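Local atomic coordinates of MIP07328p (Drosophila melanogaster, PDB entry 6FKK), a protein that probably acts as a chemorepellent axon guidance cue that binds a semaphorin receptor, here represented by its extracellular sema domain and the plexin repeat after it. Residues 17-21 against 53-57; 64-69 against 103-107; 161-165 against 176-180; 384-390 against 406-412. All coordinates share one frame. Numbering follows the deposited sequence.

Contact 1 of 4, residues 17-21 against 53-57; sequences LAHFI and GLKEI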
loop_
_atom_site.group_PDB
_atom_site.type_symbol
_atom_site.label_atom_id
_atom_site.label_comp_id
_atom_site.label_asym_id
_atom_site.label_seq_id
_atom_site.Cartn_x
_atom_site.Cartn_y
_atom_site.Cartn_z
ATOM N N LEU A 17 11.493 -7.943 19.903
ATOM C CA LEU A 17 12.527 -8.947 19.677
ATOM C C LEU A 17 13.857 -8.316 19.276
ATOM O O LEU A 17 14.895 -8.615 19.874
ATOM C CB LEU A 17 12.067 -9.944 18.608
ATOM C CG LEU A 17 10.795 -10.739 18.915
ATOM C CD1 LEU A 17 10.519 -11.763 17.821
ATOM C CD2 LEU A 17 10.890 -11.411 20.277
ATOM N N ALA A 18 13.843 -7.444 18.270
ATOM C CA ALA A 18 15.060 -6.792 17.810
ATOM C C ALA A 18 14.722 -5.381 17.353
ATOM O O ALA A 18 13.563 -5.053 17.093
ATOM C CB ALA A 18 15.730 -7.583 16.679
ATOM N N HIS A 19 15.753 -4.546 17.257
ATOM C CA HIS A 19 15.571 -3.160 16.851
ATOM C C HIS A 19 16.777 -2.705 16.042
ATOM O O HIS A 19 17.917 -3.057 16.360
ATOM C CB HIS A 19 15.365 -2.248 18.067
ATOM C CG HIS A 19 16.503 -2.268 19.038
ATOM N ND1 HIS A 19 17.530 -1.352 19.000
ATOM C CD2 HIS A 19 16.780 -3.102 20.069
ATOM C CE1 HIS A 19 18.389 -1.614 19.969
ATOM N NE2 HIS A 19 17.957 -2.671 20.632
ATOM N N PHE A 20 16.512 -1.930 14.992
ATOM C CA PHE A 20 17.539 -1.324 14.149
ATOM C C PHE A 20 17.308 0.182 14.175
ATOM O O PHE A 20 16.343 0.674 13.583
ATOM C CB PHE A 20 17.474 -1.876 12.724
ATOM C CG PHE A 20 18.479 -1.266 11.786
ATOM C CD1 PHE A 20 19.748 -1.805 11.667
ATOM C CD2 PHE A 20 18.148 -0.165 11.012
ATOM C CE1 PHE A 20 20.674 -1.250 10.802
ATOM C CE2 PHE A 20 19.069 0.394 10.146
ATOM C CZ PHE A 20 20.333 -0.150 10.040
ATOM N N ILE A 21 18.187 0.912 14.856
ATOM C CA ILE A 21 17.949 2.306 15.211
ATOM C C ILE A 21 18.866 3.208 14.396
ATOM O O ILE A 21 20.077 2.975 14.324
ATOM C CB ILE A 21 18.156 2.545 16.716
ATOM C CG1 ILE A 21 17.305 1.576 17.536
ATOM C CG2 ILE A 21 17.825 3.982 17.080
ATOM C CD1 ILE A 21 15.817 1.733 17.320
ATOM N N GLY A 53 17.742 -10.956 13.223
ATOM C CA GLY A 53 18.109 -10.169 14.384
ATOM C C GLY A 53 18.155 -8.679 14.114
ATOM O O GLY A 53 18.675 -7.912 14.932
ATOM N N LEU A 54 17.601 -8.262 12.974
ATOM C CA LEU A 54 17.643 -6.866 12.531
ATOM C C LEU A 54 19.073 -6.333 12.543
ATOM O O LEU A 54 19.333 -5.190 12.927
ATOM C CB LEU A 54 16.720 -5.983 13.373
ATOM C CG LEU A 54 15.219 -6.138 13.125
ATOM C CD1 LEU A 54 14.440 -5.054 13.853
ATOM C CD2 LEU A 54 14.912 -6.114 11.635
ATOM N N LYS A 55 20.010 -7.174 12.122
ATOM C CA LYS A 55 21.419 -6.820 12.084
ATOM C C LYS A 55 21.831 -6.475 10.660
ATOM O O LYS A 55 21.386 -7.110 9.699
ATOM C CB LYS A 55 22.287 -7.956 12.629
ATOM C CG LYS A 55 22.146 -8.157 14.130
ATOM C CD LYS A 55 22.336 -6.839 14.870
ATOM C CE LYS A 55 22.016 -6.974 16.350
ATOM N NZ LYS A 55 22.947 -7.907 17.039
ATOM N N GLU A 56 22.683 -5.463 10.537
ATOM C CA GLU A 56 23.084 -4.948 9.237
ATOM C C GLU A 56 24.080 -5.890 8.572
ATOM O O GLU A 56 25.027 -6.362 9.210
ATOM C CB GLU A 56 23.691 -3.557 9.402
ATOM C CG GLU A 56 24.244 -2.953 8.134
ATOM C CD GLU A 56 24.871 -1.602 8.384
ATOM O OE1 GLU A 56 24.638 -1.030 9.471
ATOM O OE2 GLU A 56 25.604 -1.113 7.502
ATOM N N ILE A 57 23.869 -6.158 7.286
ATOM C CA ILE A 57 24.721 -7.049 6.509
ATOM C C ILE A 57 25.574 -6.274 5.508
ATOM O O ILE A 57 26.797 -6.408 5.489
ATOM C CB ILE A 57 23.884 -8.138 5.801
ATOM C CG1 ILE A 57 23.215 -9.048 6.834
ATOM C CG2 ILE A 57 24.754 -8.951 4.852
ATOM C CD1 ILE A 57 24.197 -9.764 7.743
#
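Leu54 is the residue on which Ala18 and Phe20 both settle. Its backbone takes left-handed angles (52°/40°), and its CA-to-CB bond points toward 17-21. This puts Leu54 CB 3.8 Å from Ala18 CB and 4.2 Å from Phe20 CB. The side chain is in the mt rotamer, which brings Leu54 CD1 to 3.4 Å from Ala18 O. Ala18 and Phe20 point the same way, while His19 between them points away, as alternation along a strand requires. No hydrogen bond joins the two segments. The contact instead packs neighbouring blades of the sema-domain beta-propeller. Strand 18-21 pairs with strand 469-474, so the N-terminal strand shares a blade with strands from the end of the domain. Residues 53-57 lead into strand 56-61 of the next blade. At Ser472 a classic beta bulge takes in both Leu17 and Ala18. Phe20 adopts chi1 t, which carries its ring along 53-57. Its edge meets the backbone, with Phe20 CD1 3.6 Å from Leu54 O, and Phe20 CE1 is 4.0 Å from Glu56 CB. Tyr47 adds an edge-to-face ring contact. Glu56 is extended, with chi1 and chi2 both t, and its carboxylate forms a salt bridge with Arg59.

Contact 2 of 4, residues 64-69 against 103-107; sequences STDADR and NSYKP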
loop_
_atom_site.group_PDB
_atom_site.type_symbol
_atom_site.label_atom_id
_atom_site.label_comp_id
_atom_site.label_asym_id
_atom_site.label_seq_id
_atom_site.Cartn_x
_atom_site.Cartn_y
_atom_site.Cartn_z
ATOM N N SER A 64 25.491 13.698 -1.248
ATOM C CA SER A 64 25.393 14.818 -2.172
ATOM C C SER A 64 26.681 15.626 -2.140
ATOM O O SER A 64 27.219 15.913 -1.067
ATOM C CB SER A 64 24.206 15.711 -1.811
ATOM O OG SER A 64 22.979 15.020 -1.954
ATOM N N THR A 65 27.174 15.989 -3.321
ATOM C CA THR A 65 28.334 16.863 -3.399
ATOM C C THR A 65 28.031 18.189 -2.716
ATOM O O THR A 65 26.884 18.641 -2.666
ATOM C CB THR A 65 28.727 17.105 -4.856
ATOM O OG1 THR A 65 27.789 18.005 -5.459
ATOM C CG2 THR A 65 28.726 15.797 -5.630
ATOM N N ASP A 66 29.078 18.813 -2.172
ATOM C CA ASP A 66 28.896 20.118 -1.548
ATOM C C ASP A 66 28.365 21.138 -2.545
ATOM O O ASP A 66 27.666 22.077 -2.156
ATOM C CB ASP A 66 30.208 20.597 -0.929
ATOM C CG ASP A 66 30.510 19.915 0.391
ATOM O OD1 ASP A 66 29.686 19.085 0.833
ATOM O OD2 ASP A 66 31.567 20.211 0.989
ATOM N N ALA A 67 28.673 20.964 -3.832
ATOM C CA ALA A 67 28.055 21.803 -4.852
ATOM C C ALA A 67 26.552 21.565 -4.917
ATOM O O ALA A 67 25.772 22.513 -5.065
ATOM C CB ALA A 67 28.701 21.540 -6.212
ATOM N N ASP A 68 26.126 20.305 -4.799
ATOM C CA ASP A 68 24.700 19.997 -4.852
ATOM C C ASP A 68 23.976 20.488 -3.604
ATOM O O ASP A 68 22.860 21.014 -3.694
ATOM C CB ASP A 68 24.491 18.493 -5.032
ATOM C CG ASP A 68 24.745 18.030 -6.455
ATOM O OD1 ASP A 68 24.981 18.890 -7.331
ATOM O OD2 ASP A 68 24.707 16.805 -6.696
ATOM N N ARG A 69 24.587 20.318 -2.429
ATOM C CA ARG A 69 23.940 20.758 -1.198
ATOM C C ARG A 69 23.892 22.278 -1.109
ATOM O O ARG A 69 22.900 22.846 -0.636
ATOM C CB ARG A 69 24.657 20.173 0.018
ATOM C CG ARG A 69 24.149 20.710 1.346
ATOM C CD ARG A 69 24.877 20.072 2.509
ATOM N NE ARG A 69 24.658 18.630 2.546
ATOM C CZ ARG A 69 25.273 17.805 3.385
ATOM N NH1 ARG A 69 26.151 18.278 4.259
ATOM N NH2 ARG A 69 25.011 16.507 3.348
ATOM N N ASN A 103 18.978 13.418 -3.726
ATOM C CA ASN A 103 20.218 14.148 -3.998
ATOM C C ASN A 103 20.016 15.658 -3.855
ATOM O O ASN A 103 20.293 16.438 -4.768
ATOM C CB ASN A 103 20.769 13.788 -5.381
ATOM C CG ASN A 103 22.113 14.434 -5.667
ATOM O OD1 ASN A 103 22.900 14.687 -4.755
ATOM N ND2 ASN A 103 22.374 14.719 -6.937
ATOM N N SER A 104 19.515 16.063 -2.689
ATOM C CA SER A 104 19.345 17.474 -2.345
ATOM C C SER A 104 18.535 18.209 -3.411
ATOM O O SER A 104 18.965 19.223 -3.967
ATOM C CB SER A 104 20.703 18.143 -2.126
ATOM O OG SER A 104 21.471 17.433 -1.171
ATOM N N TYR A 105 17.348 17.672 -3.702
ATOM C CA TYR A 105 16.449 18.224 -4.715
ATOM C C TYR A 105 17.120 18.302 -6.085
ATOM O O TYR A 105 16.858 19.217 -6.871
ATOM C CB TYR A 105 15.909 19.595 -4.293
ATOM C CG TYR A 105 14.914 19.524 -3.153
ATOM C CD1 TYR A 105 15.329 19.242 -1.858
ATOM C CD2 TYR A 105 13.559 19.740 -3.373
ATOM C CE1 TYR A 105 14.423 19.175 -0.814
ATOM C CE2 TYR A 105 12.645 19.677 -2.336
ATOM C CZ TYR A 105 13.083 19.393 -1.058
ATOM O OH TYR A 105 12.179 19.328 -0.022
ATOM N N LYS A 106 17.995 17.342 -6.373
ATOM C CA LYS A 106 18.611 17.184 -7.691
ATOM C C LYS A 106 18.633 15.696 -8.006
ATOM O O LYS A 106 19.695 15.065 -8.045
ATOM C CB LYS A 106 20.015 17.791 -7.715
ATOM C CG LYS A 106 20.658 17.873 -9.094
ATOM C CD LYS A 106 22.076 18.420 -9.000
ATOM C CE LYS A 106 22.709 18.583 -10.375
ATOM N NZ LYS A 106 22.858 17.287 -11.090
ATOM N N PRO A 107 17.461 15.097 -8.232
ATOM C CA PRO A 107 17.374 13.631 -8.268
ATOM C C PRO A 107 18.174 13.028 -9.415
ATOM O O PRO A 107 18.174 13.537 -10.538
ATOM C CB PRO A 107 15.872 13.369 -8.429
ATOM C CG PRO A 107 15.328 14.617 -9.032
ATOM C CD PRO A 107 16.155 15.734 -8.470
#
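Ser64 OG donates a hydrogen bond to Asn103 OD1 at 2.8 Å. The amide of Asn103 is used at its other end too: Asn103 ND2 donates to Asp68 OD2 at 3.1 Å. The same nitrogen, Asn103 ND2, also bonds Lys106 O at 2.9 Å, which ties the side chain to its own loop. Ser64 OG and Ser104 OG are a further hydroxyl pair, 3.0 Å apart. Ser104 OG also has a weak hydrogen bond with His83 O. Helix 66-74 starts within this network. Thr65 is its N-cap, and Thr65 OG1 accepts from Asp68 N at 2.9 Å. Asp68 therefore serves the cap with its backbone and the loop with its carboxylate. The loop links strands 97-101 and 108-112, which are neighbours in a four-stranded antiparallel blade of the sema propeller. The contact thus joins the first turn of helix 66-74, which follows the preceding blade with its last strand 56-61, to the loop of this blade. Asn103, Ser104 and Tyr105 all have left-handed backbone angles, so the loop curls tightly. Packing around the polar core is light. Asp68 OD1 touches Lys106 CD at 3.4 Å, and Asp68 O lies 3.9 Å from Ser104 CB. Arg69 CA is 4.1 Å from Ser104 OG.

Contact 3 of 4, residues 161-165 against 176-180; sequences HLYSA and LIYRE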
loop_
_atom_site.group_PDB
_atom_site.type_symbol
_atom_site.label_atom_id
_atom_site.label_comp_id
_atom_site.label_asym_id
_atom_site.label_seq_id
_atom_site.Cartn_x
_atom_site.Cartn_y
_atom_site.Cartn_z
ATOM N N HIS A 161 11.002 -1.867 -17.219
ATOM C CA HIS A 161 10.867 -0.418 -17.260
ATOM C C HIS A 161 10.384 0.091 -15.909
ATOM O O HIS A 161 9.741 -0.629 -15.142
ATOM C CB HIS A 161 9.906 0.033 -18.369
ATOM C CG HIS A 161 10.418 -0.228 -19.750
ATOM N ND1 HIS A 161 11.177 0.686 -20.448
ATOM C CD2 HIS A 161 10.284 -1.303 -20.562
ATOM C CE1 HIS A 161 11.487 0.187 -21.631
ATOM N NE2 HIS A 161 10.958 -1.019 -21.725
ATOM N N LEU A 162 10.705 1.352 -15.628
ATOM C CA LEU A 162 10.351 1.994 -14.369
ATOM C C LEU A 162 9.115 2.861 -14.577
ATOM O O LEU A 162 9.148 3.819 -15.357
ATOM C CB LEU A 162 11.515 2.833 -13.842
ATOM C CG LEU A 162 11.267 3.596 -12.539
ATOM C CD1 LEU A 162 10.914 2.635 -11.422
ATOM C CD2 LEU A 162 12.484 4.426 -12.169
ATOM N N TYR A 163 8.032 2.524 -13.881
ATOM C CA TYR A 163 6.784 3.282 -13.937
ATOM C C TYR A 163 6.718 4.155 -12.689
ATOM O O TYR A 163 6.372 3.682 -11.603
ATOM C CB TYR A 163 5.583 2.348 -14.048
ATOM C CG TYR A 163 5.480 1.668 -15.394
ATOM C CD1 TYR A 163 6.280 0.578 -15.705
ATOM C CD2 TYR A 163 4.590 2.123 -16.358
ATOM C CE1 TYR A 163 6.199 -0.042 -16.936
ATOM C CE2 TYR A 163 4.499 1.507 -17.593
ATOM C CZ TYR A 163 5.306 0.426 -17.877
ATOM O OH TYR A 163 5.226 -0.192 -19.102
ATOM N N SER A 164 7.057 5.431 -12.847
ATOM C CA SER A 164 7.186 6.350 -11.726
ATOM C C SER A 164 5.986 7.286 -11.651
ATOM O O SER A 164 5.444 7.705 -12.679
ATOM C CB SER A 164 8.473 7.169 -11.845
ATOM O OG SER A 164 8.622 8.054 -10.747
ATOM N N ALA A 165 5.579 7.608 -10.425
ATOM C CA ALA A 165 4.526 8.584 -10.160
ATOM C C ALA A 165 5.051 9.556 -9.110
ATOM O O ALA A 165 5.175 9.192 -7.939
ATOM C CB ALA A 165 3.245 7.911 -9.681
ATOM N N LEU A 176 3.013 13.859 -12.186
ATOM C CA LEU A 176 2.934 13.072 -13.409
ATOM C C LEU A 176 3.079 11.594 -13.090
ATOM O O LEU A 176 3.515 11.206 -12.003
ATOM C CB LEU A 176 3.997 13.499 -14.433
ATOM C CG LEU A 176 5.473 13.722 -14.066
ATOM C CD1 LEU A 176 6.159 12.504 -13.465
ATOM C CD2 LEU A 176 6.228 14.165 -15.307
ATOM N N ILE A 177 2.701 10.777 -14.069
ATOM C CA ILE A 177 3.054 9.365 -14.127
ATOM C C ILE A 177 3.849 9.164 -15.409
ATOM O O ILE A 177 3.374 9.509 -16.496
ATOM C CB ILE A 177 1.809 8.459 -14.096
ATOM C CG1 ILE A 177 0.974 8.737 -12.843
ATOM C CG2 ILE A 177 2.220 7.002 -14.141
ATOM C CD1 ILE A 177 -0.246 7.845 -12.709
ATOM N N TYR A 178 5.058 8.624 -15.281
ATOM C CA TYR A 178 6.032 8.667 -16.361
ATOM C C TYR A 178 6.680 7.303 -16.567
ATOM O O TYR A 178 6.878 6.541 -15.616
ATOM C CB TYR A 178 7.101 9.731 -16.064
ATOM C CG TYR A 178 8.239 9.789 -17.054
ATOM C CD1 TYR A 178 8.090 10.428 -18.275
ATOM C CD2 TYR A 178 9.468 9.220 -16.756
ATOM C CE1 TYR A 178 9.133 10.489 -19.176
ATOM C CE2 TYR A 178 10.517 9.274 -17.652
ATOM C CZ TYR A 178 10.344 9.910 -18.860
ATOM O OH TYR A 178 11.382 9.969 -19.759
ATOM N N ARG A 179 7.011 7.012 -17.829
ATOM C CA ARG A 179 7.707 5.788 -18.216
ATOM C C ARG A 179 8.142 5.865 -19.675
ATOM O O ARG A 179 7.295 5.959 -20.570
ATOM C CB ARG A 179 6.813 4.560 -17.994
ATOM C CG ARG A 179 7.519 3.202 -18.111
ATOM C CD ARG A 179 7.627 2.696 -19.552
ATOM N NE ARG A 179 6.379 2.848 -20.295
ATOM C CZ ARG A 179 6.241 2.579 -21.590
ATOM N NH1 ARG A 179 7.276 2.139 -22.293
ATOM N NH2 ARG A 179 5.068 2.748 -22.184
ATOM N N GLU A 180 9.454 5.810 -19.924
ATOM C CA GLU A 180 10.010 5.753 -21.279
ATOM C C GLU A 180 9.446 6.875 -22.154
ATOM O O GLU A 180 8.864 6.646 -23.218
ATOM C CB GLU A 180 9.770 4.374 -21.907
ATOM C CG GLU A 180 10.468 4.107 -23.248
ATOM C CD GLU A 180 11.968 3.891 -23.131
ATOM O OE1 GLU A 180 12.528 4.071 -22.028
ATOM O OE2 GLU A 180 12.593 3.535 -24.153
#
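Arg179 has the largest area buried by this contact, 95 Å². It follows strand 175-178, and its side chain lies against strand 161-165. Arg179 CG sits over the face of Tyr163, 3.4 Å from the ring centroid and 6° off the ring normal. This is a CH-pi contact. Arg179 CG also lies 3.3 Å from Leu162 O, and Arg179 CD is 3.7 Å from His161 CB. Tyr163 OH lies over a face of the guanidinium, but its angle to Arg179 NE is too poor for a hydrogen bond. Arg179 NH2 instead bonds the carbonyl of Asp236.

Ser164 has 53 Å² buried and carries the backbone pairing. It forms an antiparallel hydrogen-bonded pair with Tyr178. Ser164 N donates to Tyr178 O at 3.0 Å, and Tyr178 N to Ser164 O at 2.8 Å. The strands run at 176°, nearly exactly antiparallel. They form a beta hairpin in a sema-propeller blade. Next along is the non-hydrogen-bonded pair Ala165 and Ile177. Ala165 CB meets Ile177 CG1 at 4.0 Å, and both side chains rest on Phe197 and Phe209 of the neighbouring sheet. Ser164 OG bonds Gly143 O.

With its guanidinium bonded to Asp236 O, Arg179 meets the Tyr163 ring through its aliphatic part. Apolar packing thus carries the contact on where regular strand pairing has ended.

Contact 4 of 4, residues 384-390 against 406-412; sequences HRLTAIA and IYSGTDD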
loop_
_atom_site.group_PDB
_atom_site.type_symbol
_atom_site.label_atom_id
_atom_site.label_comp_id
_atom_site.label_asym_id
_atom_site.label_seq_id
_atom_site.Cartn_x
_atom_site.Cartn_y
_atom_site.Cartn_z
ATOM N N HIS A 384 -6.316 8.197 17.439
ATOM C CA HIS A 384 -5.272 7.757 16.527
ATOM C C HIS A 384 -5.901 7.330 15.210
ATOM O O HIS A 384 -7.075 6.955 15.148
ATOM C CB HIS A 384 -4.438 6.614 17.124
ATOM C CG HIS A 384 -5.235 5.393 17.463
ATOM N ND1 HIS A 384 -5.549 5.046 18.760
ATOM C CD2 HIS A 384 -5.773 4.431 16.677
ATOM C CE1 HIS A 384 -6.248 3.926 18.758
ATOM N NE2 HIS A 384 -6.400 3.532 17.506
ATOM N N ARG A 385 -5.098 7.393 14.151
ATOM C CA ARG A 385 -5.512 6.987 12.817
ATOM C C ARG A 385 -4.641 5.834 12.338
ATOM O O ARG A 385 -3.472 5.723 12.718
ATOM C CB ARG A 385 -5.411 8.151 11.821
ATOM C CG ARG A 385 -6.243 9.375 12.177
ATOM C CD ARG A 385 -5.908 10.547 11.261
ATOM N NE ARG A 385 -6.780 11.699 11.484
ATOM C CZ ARG A 385 -7.869 11.961 10.768
ATOM N NH1 ARG A 385 -8.222 11.152 9.779
ATOM N NH2 ARG A 385 -8.604 13.031 11.038
ATOM N N LEU A 386 -5.214 4.979 11.494
ATOM C CA LEU A 386 -4.454 3.896 10.888
ATOM C C LEU A 386 -3.556 4.432 9.782
ATOM O O LEU A 386 -3.919 5.366 9.060
ATOM C CB LEU A 386 -5.390 2.828 10.327
ATOM C CG LEU A 386 -6.302 2.097 11.317
ATOM C CD1 LEU A 386 -7.129 1.047 10.591
ATOM C CD2 LEU A 386 -5.508 1.461 12.450
ATOM N N THR A 387 -2.368 3.830 9.649
ATOM C CA THR A 387 -1.355 4.351 8.730
ATOM C C THR A 387 -0.722 3.281 7.848
ATOM O O THR A 387 -0.306 3.586 6.724
ATOM C CB THR A 387 -0.252 5.081 9.512
ATOM O OG1 THR A 387 0.342 4.185 10.460
ATOM C CG2 THR A 387 -0.817 6.293 10.243
ATOM N N ALA A 388 -0.637 2.038 8.318
ATOM C CA ALA A 388 0.060 0.977 7.600
ATOM C C ALA A 388 -0.827 -0.258 7.505
ATOM O O ALA A 388 -1.845 -0.377 8.191
ATOM C CB ALA A 388 1.392 0.626 8.278
ATOM N N ILE A 389 -0.420 -1.192 6.646
ATOM C CA ILE A 389 -1.210 -2.388 6.372
ATOM C C ILE A 389 -0.264 -3.510 5.961
ATOM O O ILE A 389 0.745 -3.277 5.291
ATOM C CB ILE A 389 -2.270 -2.107 5.284
ATOM C CG1 ILE A 389 -3.143 -3.338 5.026
ATOM C CG2 ILE A 389 -1.605 -1.628 4.004
ATOM C CD1 ILE A 389 -4.260 -3.509 6.027
ATOM N N ALA A 390 -0.592 -4.728 6.385
ATOM C CA ALA A 390 0.136 -5.927 5.997
ATOM C C ALA A 390 -0.765 -7.123 6.269
ATOM O O ALA A 390 -1.598 -7.086 7.178
ATOM C CB ALA A 390 1.463 -6.062 6.752
ATOM N N ILE A 406 -4.923 -9.861 9.246
ATOM C CA ILE A 406 -4.652 -8.519 8.750
ATOM C C ILE A 406 -3.967 -7.712 9.842
ATOM O O ILE A 406 -4.442 -7.664 10.984
ATOM C CB ILE A 406 -5.945 -7.831 8.283
ATOM C CG1 ILE A 406 -6.601 -8.655 7.174
ATOM C CG2 ILE A 406 -5.652 -6.420 7.806
ATOM C CD1 ILE A 406 -8.057 -8.325 6.950
ATOM N N TYR A 407 -2.856 -7.072 9.491
ATOM C CA TYR A 407 -2.092 -6.241 10.407
ATOM C C TYR A 407 -2.206 -4.783 9.983
ATOM O O TYR A 407 -2.100 -4.463 8.795
ATOM C CB TYR A 407 -0.621 -6.663 10.437
ATOM C CG TYR A 407 -0.389 -8.079 10.920
ATOM C CD1 TYR A 407 -0.630 -9.165 10.089
ATOM C CD2 TYR A 407 0.078 -8.329 12.202
ATOM C CE1 TYR A 407 -0.419 -10.458 10.526
ATOM C CE2 TYR A 407 0.295 -9.621 12.645
ATOM C CZ TYR A 407 0.042 -10.681 11.804
ATOM O OH TYR A 407 0.255 -11.969 12.239
ATOM N N SER A 408 -2.422 -3.903 10.956
ATOM C CA SER A 408 -2.574 -2.484 10.677
ATOM C C SER A 408 -1.866 -1.675 11.753
ATOM O O SER A 408 -1.967 -1.989 12.942
ATOM C CB SER A 408 -4.054 -2.088 10.601
ATOM O OG SER A 408 -4.202 -0.740 10.196
ATOM N N GLY A 409 -1.149 -0.638 11.328
ATOM C CA GLY A 409 -0.455 0.231 12.258
ATOM C C GLY A 409 -1.082 1.606 12.366
ATOM O O GLY A 409 -1.870 2.004 11.503
ATOM N N THR A 410 -0.737 2.346 13.416
ATOM C CA THR A 410 -1.304 3.660 13.675
ATOM C C THR A 410 -0.201 4.710 13.739
ATOM O O THR A 410 0.988 4.397 13.841
ATOM C CB THR A 410 -2.105 3.671 14.985
ATOM O OG1 THR A 410 -1.206 3.574 16.099
ATOM C CG2 THR A 410 -3.073 2.502 15.028
ATOM N N ASP A 411 -0.617 5.978 13.677
ATOM C CA ASP A 411 0.292 7.079 13.973
ATOM C C ASP A 411 0.638 7.150 15.453
ATOM O O ASP A 411 1.547 7.898 15.831
ATOM C CB ASP A 411 -0.312 8.408 13.506
ATOM C CG ASP A 411 -1.681 8.681 14.112
ATOM O OD1 ASP A 411 -2.139 7.887 14.959
ATOM O OD2 ASP A 411 -2.303 9.697 13.736
ATOM N N ASP A 412 -0.074 6.393 16.289
ATOM C CA ASP A 412 0.218 6.304 17.712
ATOM C C ASP A 412 1.384 5.360 17.989
ATOM O O ASP A 412 2.088 5.525 18.990
ATOM C CB ASP A 412 -1.041 5.840 18.454
ATOM C CG ASP A 412 -0.978 6.086 19.949
ATOM O OD1 ASP A 412 0.065 6.552 20.445
ATOM O OD2 ASP A 412 -1.986 5.815 20.633
#
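A classic beta bulge interrupts the pairing: Thr387 and Ala388 both face Gly409. Gly409 O accepts from Thr387 N at 2.6 Å and, weakly, from Ala388 N at 3.4 Å. Beyond the bulge, Ala390 and Tyr407 form an antiparallel hydrogen-bonded pair. Tyr407 N reaches Ala390 O at 2.6 Å, and Ala390 N reaches Tyr407 O at 2.9 Å. Ser408 OG adds a side-chain bond to Ala388 O at 3.1 Å. On the other side of the bulge, Asp411 holds Arg385 twice. Asp411 N donates to Arg385 O at 3.0 Å, and Arg385 N to Asp411 OD1 at 3.1 Å.

These strands form a hairpin in a four-stranded blade of the sema propeller. Leu386 and Ile389 pack on Val288 and Val301 of one adjoining sheet. Ala388 and Ala390 meet Leu453 of another. Ile389 CD1 touches Ile406 CG2 at 3.7 Å. Backbone bonds, helped by Asp411 OD1 and Ser408 OG, therefore hold the hairpin on both sides of the bulge, while small and aliphatic side chains fit it between neighbouring blades.

Overall arrangement
All four contacts lie in the sema domain, a beta-propeller, and follow one another along the chain without overlap. Strand 56-61 of contact 1 is followed by helix 66-74 of contact 2, yet their centres are 30 Å apart. Contacts 2 and 3 come closest, with nearest atoms about 9 Å apart; no two contacts touch. Contact 4 lies nearest the chain centre, about 11 Å from it. Contacts 3 and 4 are pairing inside single blades, 28 Å apart between centres. In contact 1, the N-terminal strand 18-21 completes the blade of strands 452-456, 461-465 and 469-474 and meets the blade ending in strand 56-61. This is consistent with closure of the propeller ring.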